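PDB 3PQJ: biofilm growth-associated repressor, which represses transcription of its own operon, including blh, by binding a palindromic AT-rich sequence that spans the -10 region of the blh promoter. Local coordinates for the interface of chains A and B. Residues are numbered along the deposited sequence; one frame, centred on the assembly and turned at random. Chains: chain A/B, Biofilm growth-associated repressor.

Contact 1 and contact 2 are overlapping parts, with the chains exchanged, of one two-fold interface; their C-alpha centres lie about 30 Å apart. Both bring the N-terminal helix of one chain against helices 23-32 and 39-46 of the other. B:Arg3, B:Glu7, A:Cys30 and A:Gln45 of contact 1 recur with exchanged chains in contact 2. Contact 1 includes the charged end, where B:Arg3 meets A:Glu34; contact 2 adds the apolar packing of A:Met6, A:Ala10, B:Met27 and B:Tyr92. Because helix 39-46 belongs to the helix-turn-helix motif, this exchange ties each DNA-binding unit to the other subunit, which would suit a palindromic operator.

Contact 1: the interface of chains A and B. Residues chain A 30-31, 34, 45; chain B 3, 7.
This polar homodimer interface of an ArsR-family winged helix-turn-helix repressor fastens the N-terminal helix of chain B to helix 39-46, the first helix of chain A's DNA-binding motif. B:Arg3 carries it. CG lies anti to the backbone N (chi1 177°), and the bend at chi3 turns the guanidinium between A:Glu34 and A:Gln45. Its NE and NH2 grip the A:Glu34 carboxylate side-on, one nitrogen to each oxygen. The salt bridge from B:Arg3 NE to A:Glu34 OE2 is short, 2.5 Å, and nearly straight at the hydrogen, although OE2 is approached from above the carboxylate plane. B:Arg3 NH2 reaches A:Glu34 OE1 at 2.8 Å on its syn side, and the carboxylate and guanidinium planes stand 44° apart.

At the outer end of the guanidinium, NH1 and NH2 both donate to the amide oxygen OE1 of A:Gln45, which sits in the guanidinium plane. B:Arg3 NH1, 3.1 Å from A:Gln45 OE1, lies on a lone pair of that oxygen; B:Arg3 NH2, 3.0 Å from A:Gln45 OE1, comes from above the amide carbonyl plane. The bonds to the two residues should fix the rotation of the guanidinium. A:Thr31 CG2 covers the centre of one guanidinium face at 4.0 Å, while A:Thr31 CA rests 3.7 Å from B:Arg3 CD. A water modelled at short distances may link B:Arg3 NH1 and the B:Glu7 carboxylate OE1 to the backbone carbonyl O of A:Gln45, 2.6 Å from that oxygen.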
loop_
_atom_site.group_PDB
_atom_site.type_symbol
_atom_site.label_atom_id
_atom_site.label_comp_id
_atom_site.label_asym_id
_atom_site.label_seq_id
_atom_site.Cartn_x
_atom_site.Cartn_y
_atom_site.Cartn_z
ATOM N N CYS A 30 0.687 -9.874 -6.070
ATOM C CA CYS A 30 1.194 -10.941 -5.209
ATOM C C CYS A 30 1.509 -12.186 -6.034
ATOM O O CYS A 30 2.525 -12.826 -5.803
ATOM C CB CYS A 30 0.202 -11.244 -4.095
ATOM S SG CYS A 30 0.179 -10.008 -2.788
ATOM N N THR A 31 0.648 -12.506 -7.011
ATOM C CA THR A 31 0.833 -13.637 -7.920
ATOM C C THR A 31 2.042 -13.373 -8.813
ATOM O O THR A 31 2.940 -14.209 -8.882
ATOM C CB THR A 31 -0.454 -13.877 -8.707
ATOM O OG1 THR A 31 -1.509 -14.032 -7.762
ATOM C CG2 THR A 31 -0.379 -15.116 -9.619
ATOM N N GLU A 34 6.066 -14.050 -8.323
ATOM C CA GLU A 34 6.475 -15.436 -8.521
ATOM C C GLU A 34 6.999 -15.727 -9.918
ATOM O O GLU A 34 7.782 -16.655 -10.095
ATOM C CB GLU A 34 5.300 -16.371 -8.213
ATOM C CG GLU A 34 4.808 -16.301 -6.780
ATOM C CD GLU A 34 3.555 -17.100 -6.485
ATOM O OE1 GLU A 34 3.154 -17.950 -7.315
ATOM O OE2 GLU A 34 2.973 -16.872 -5.402
ATOM N N GLN A 45 -5.408 -18.607 -10.785
ATOM C CA GLN A 45 -4.706 -18.262 -9.558
ATOM C C GLN A 45 -5.507 -17.430 -8.561
ATOM O O GLN A 45 -5.472 -17.740 -7.374
ATOM C CB GLN A 45 -3.345 -17.611 -9.856
ATOM C CG GLN A 45 -2.260 -18.573 -10.381
ATOM C CD GLN A 45 -2.055 -19.823 -9.557
ATOM O OE1 GLN A 45 -1.878 -19.800 -8.329
ATOM N NE2 GLN A 45 -2.036 -20.940 -10.247
ATOM N N ARG B 3 0.743 -17.531 -0.355
ATOM C CA ARG B 3 -0.113 -16.654 -1.144
ATOM C C ARG B 3 -1.582 -16.968 -0.841
ATOM O O ARG B 3 -2.416 -16.072 -0.899
ATOM C CB ARG B 3 0.223 -16.751 -2.643
ATOM C CG ARG B 3 -0.695 -15.911 -3.536
ATOM C CD ARG B 3 -0.056 -15.493 -4.836
ATOM N NE ARG B 3 0.506 -16.610 -5.602
ATOM C CZ ARG B 3 -0.196 -17.445 -6.357
ATOM N NH1 ARG B 3 -1.514 -17.331 -6.438
ATOM N NH2 ARG B 3 0.414 -18.409 -7.031
ATOM N N GLU B 7 -4.099 -14.197 0.357
ATOM C CA GLU B 7 -5.383 -14.074 -0.340
ATOM C C GLU B 7 -6.535 -13.913 0.668
ATOM O O GLU B 7 -7.436 -13.111 0.430
ATOM C CB GLU B 7 -5.609 -15.300 -1.237
ATOM C CG GLU B 7 -6.599 -15.097 -2.367
ATOM C CD GLU B 7 -6.200 -15.786 -3.653
ATOM O OE1 GLU B 7 -5.127 -15.441 -4.201
ATOM O OE2 GLU B 7 -6.941 -16.692 -4.098
HETATM O O HOH W 1 -3.788 -16.841 -5.680
#

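Contact 2: the interface of chains A and B. Residues chain A 3, 6-7, 10; chain B 27, 30, 45-46, 92.
The ring of B:Tyr92 and the guanidinium of A:Arg3, standing almost perpendicular to each other, mark two sides of the patch. A:Met6 CG lies over one face of the B:Tyr92 ring, 4.0 Å above its plane and offset toward the rim, with CB beside CE1. The phenol oxygen OH at the tip of B:Tyr92 points at the helix backbone, 3.5 Å from A:Arg3 CA. The guanidinium has the backbone O of B:Gln45 at its edge, in its plane. The B:Gln45 side chain lies across A:Arg3, the amide and guanidinium planes 73° apart. As modelled, the amide nitrogen NE2 of B:Gln45 faces A:Arg3 NH2 at 2.9 Å. Both atoms can only donate, so this pairing is doubtful; exchanging the amide N and O would turn it into a plausible hydrogen bond.

Beside A:Arg3 and A:Glu7, B:Met27 from helix 23-32 supplies much of the apolar packing of this patch of the winged helix-turn-helix dimer. Its chain is bent at chi2 and chi3 (-37° and -56°), which curls the thioether against the N-terminal part of chain A. The methyl CE of B:Met27 fits between the side chains of A:Arg3 and A:Glu7, 3.8 Å from A:Arg3 CG, and the methionine and arginine run alongside each other with their tips pointing opposite ways. The sulfur SD of B:Met27 bears on A:Glu7 CA and, 3.8 Å away, on the methyl CB of A:Ala10, at the start of helix 10-20. B:Cys30, whose sulfur forms a disulfide with B:Cys96, borders A:Met6 through SG and presents its backbone O to A:Arg3 CD. Farther out, the A:Glu7 carboxylate oxygen OE2 comes within 3.3 Å of the backbone O of B:Ile46, at the end of helix 39-46; two acceptors meet here, so no hydrogen bond can be assigned from the model.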
loop_
_atom_site.group_PDB
_atom_site.type_symbol
_atom_site.label_atom_id
_atom_site.label_comp_id
_atom_site.label_asym_id
_atom_site.label_seq_id
_atom_site.Cartn_x
_atom_site.Cartn_y
_atom_site.Cartn_z
ATOM N N ARG A 3 12.621 11.918 6.838
ATOM C CA ARG A 3 11.237 12.254 6.547
ATOM C C ARG A 3 11.187 13.373 5.489
ATOM O O ARG A 3 10.227 13.444 4.710
ATOM C CB ARG A 3 10.492 12.614 7.840
ATOM C CG ARG A 3 9.043 13.074 7.630
ATOM C CD ARG A 3 8.078 12.599 8.699
ATOM N NE ARG A 3 8.546 12.863 10.061
ATOM C CZ ARG A 3 8.496 14.046 10.664
ATOM N NH1 ARG A 3 8.009 15.107 10.025
ATOM N NH2 ARG A 3 8.951 14.183 11.902
ATOM N N MET A 6 11.516 11.466 2.312
ATOM C CA MET A 6 10.230 10.769 2.157
ATOM C C MET A 6 9.148 11.699 1.629
ATOM O O MET A 6 8.437 11.328 0.688
ATOM C CB MET A 6 9.795 10.092 3.471
ATOM C CG MET A 6 8.573 9.189 3.332
ATOM S SD MET A 6 8.741 7.857 2.109
ATOM C CE MET A 6 7.197 7.192 2.230
ATOM N N GLU A 7 9.085 12.929 2.180
ATOM C CA GLU A 7 8.152 13.993 1.785
ATOM C C GLU A 7 8.307 14.331 0.302
ATOM O O GLU A 7 7.301 14.538 -0.377
ATOM C CB GLU A 7 8.351 15.252 2.663
ATOM C CG GLU A 7 7.145 16.184 2.729
ATOM C CD GLU A 7 6.506 16.481 4.086
ATOM O OE1 GLU A 7 7.148 16.248 5.135
ATOM O OE2 GLU A 7 5.355 16.979 4.092
ATOM N N ALA A 10 6.568 11.402 -1.624
ATOM C CA ALA A 10 5.219 11.172 -1.093
ATOM C C ALA A 10 4.139 10.864 -2.117
ATOM O O ALA A 10 3.280 10.036 -1.828
ATOM C CB ALA A 10 4.784 12.349 -0.240
ATOM N N MET B 27 2.076 11.135 4.926
ATOM C CA MET B 27 3.003 11.996 5.673
ATOM C C MET B 27 2.626 12.095 7.148
ATOM O O MET B 27 3.517 12.102 8.005
ATOM C CB MET B 27 3.194 13.382 5.017
ATOM C CG MET B 27 3.922 13.349 3.671
ATOM S SD MET B 27 5.299 12.105 3.505
ATOM C CE MET B 27 6.407 12.534 4.911
ATOM N N CYS B 30 3.726 8.778 8.678
ATOM C CA CYS B 30 5.202 8.848 8.721
ATOM C C CYS B 30 5.719 9.713 9.869
ATOM O O CYS B 30 6.779 9.424 10.425
ATOM C CB CYS B 30 5.783 9.307 7.388
ATOM S SG CYS B 30 5.650 8.083 6.053
ATOM N N GLN B 45 5.218 19.874 11.372
ATOM C CA GLN B 45 5.928 18.737 10.786
ATOM C C GLN B 45 5.612 18.455 9.327
ATOM O O GLN B 45 6.543 18.170 8.574
ATOM C CB GLN B 45 5.759 17.468 11.640
ATOM C CG GLN B 45 6.505 17.464 12.983
ATOM C CD GLN B 45 7.980 17.795 12.881
ATOM O OE1 GLN B 45 8.364 18.942 12.644
ATOM N NE2 GLN B 45 8.850 16.819 13.094
ATOM N N ILE B 46 4.314 18.510 8.926
ATOM C CA ILE B 46 3.915 18.195 7.548
ATOM C C ILE B 46 3.567 19.379 6.643
ATOM O O ILE B 46 3.247 19.179 5.472
ATOM C CB ILE B 46 2.938 16.980 7.404
ATOM C CG1 ILE B 46 1.500 17.287 7.856
ATOM C CG2 ILE B 46 3.495 15.707 8.025
ATOM C CD1 ILE B 46 0.436 16.762 6.925
ATOM N N TYR B 92 10.285 3.412 3.621
ATOM C CA TYR B 92 11.558 4.140 3.721
ATOM C C TYR B 92 12.679 3.316 3.092
ATOM O O TYR B 92 13.434 3.841 2.283
ATOM C CB TYR B 92 11.912 4.443 5.183
ATOM C CG TYR B 92 11.308 5.709 5.721
ATOM C CD1 TYR B 92 12.024 6.902 5.716
ATOM C CD2 TYR B 92 10.024 5.717 6.249
ATOM C CE1 TYR B 92 11.481 8.075 6.237
ATOM C CE2 TYR B 92 9.468 6.882 6.770
ATOM C CZ TYR B 92 10.201 8.059 6.767
ATOM O OH TYR B 92 9.631 9.203 7.263
#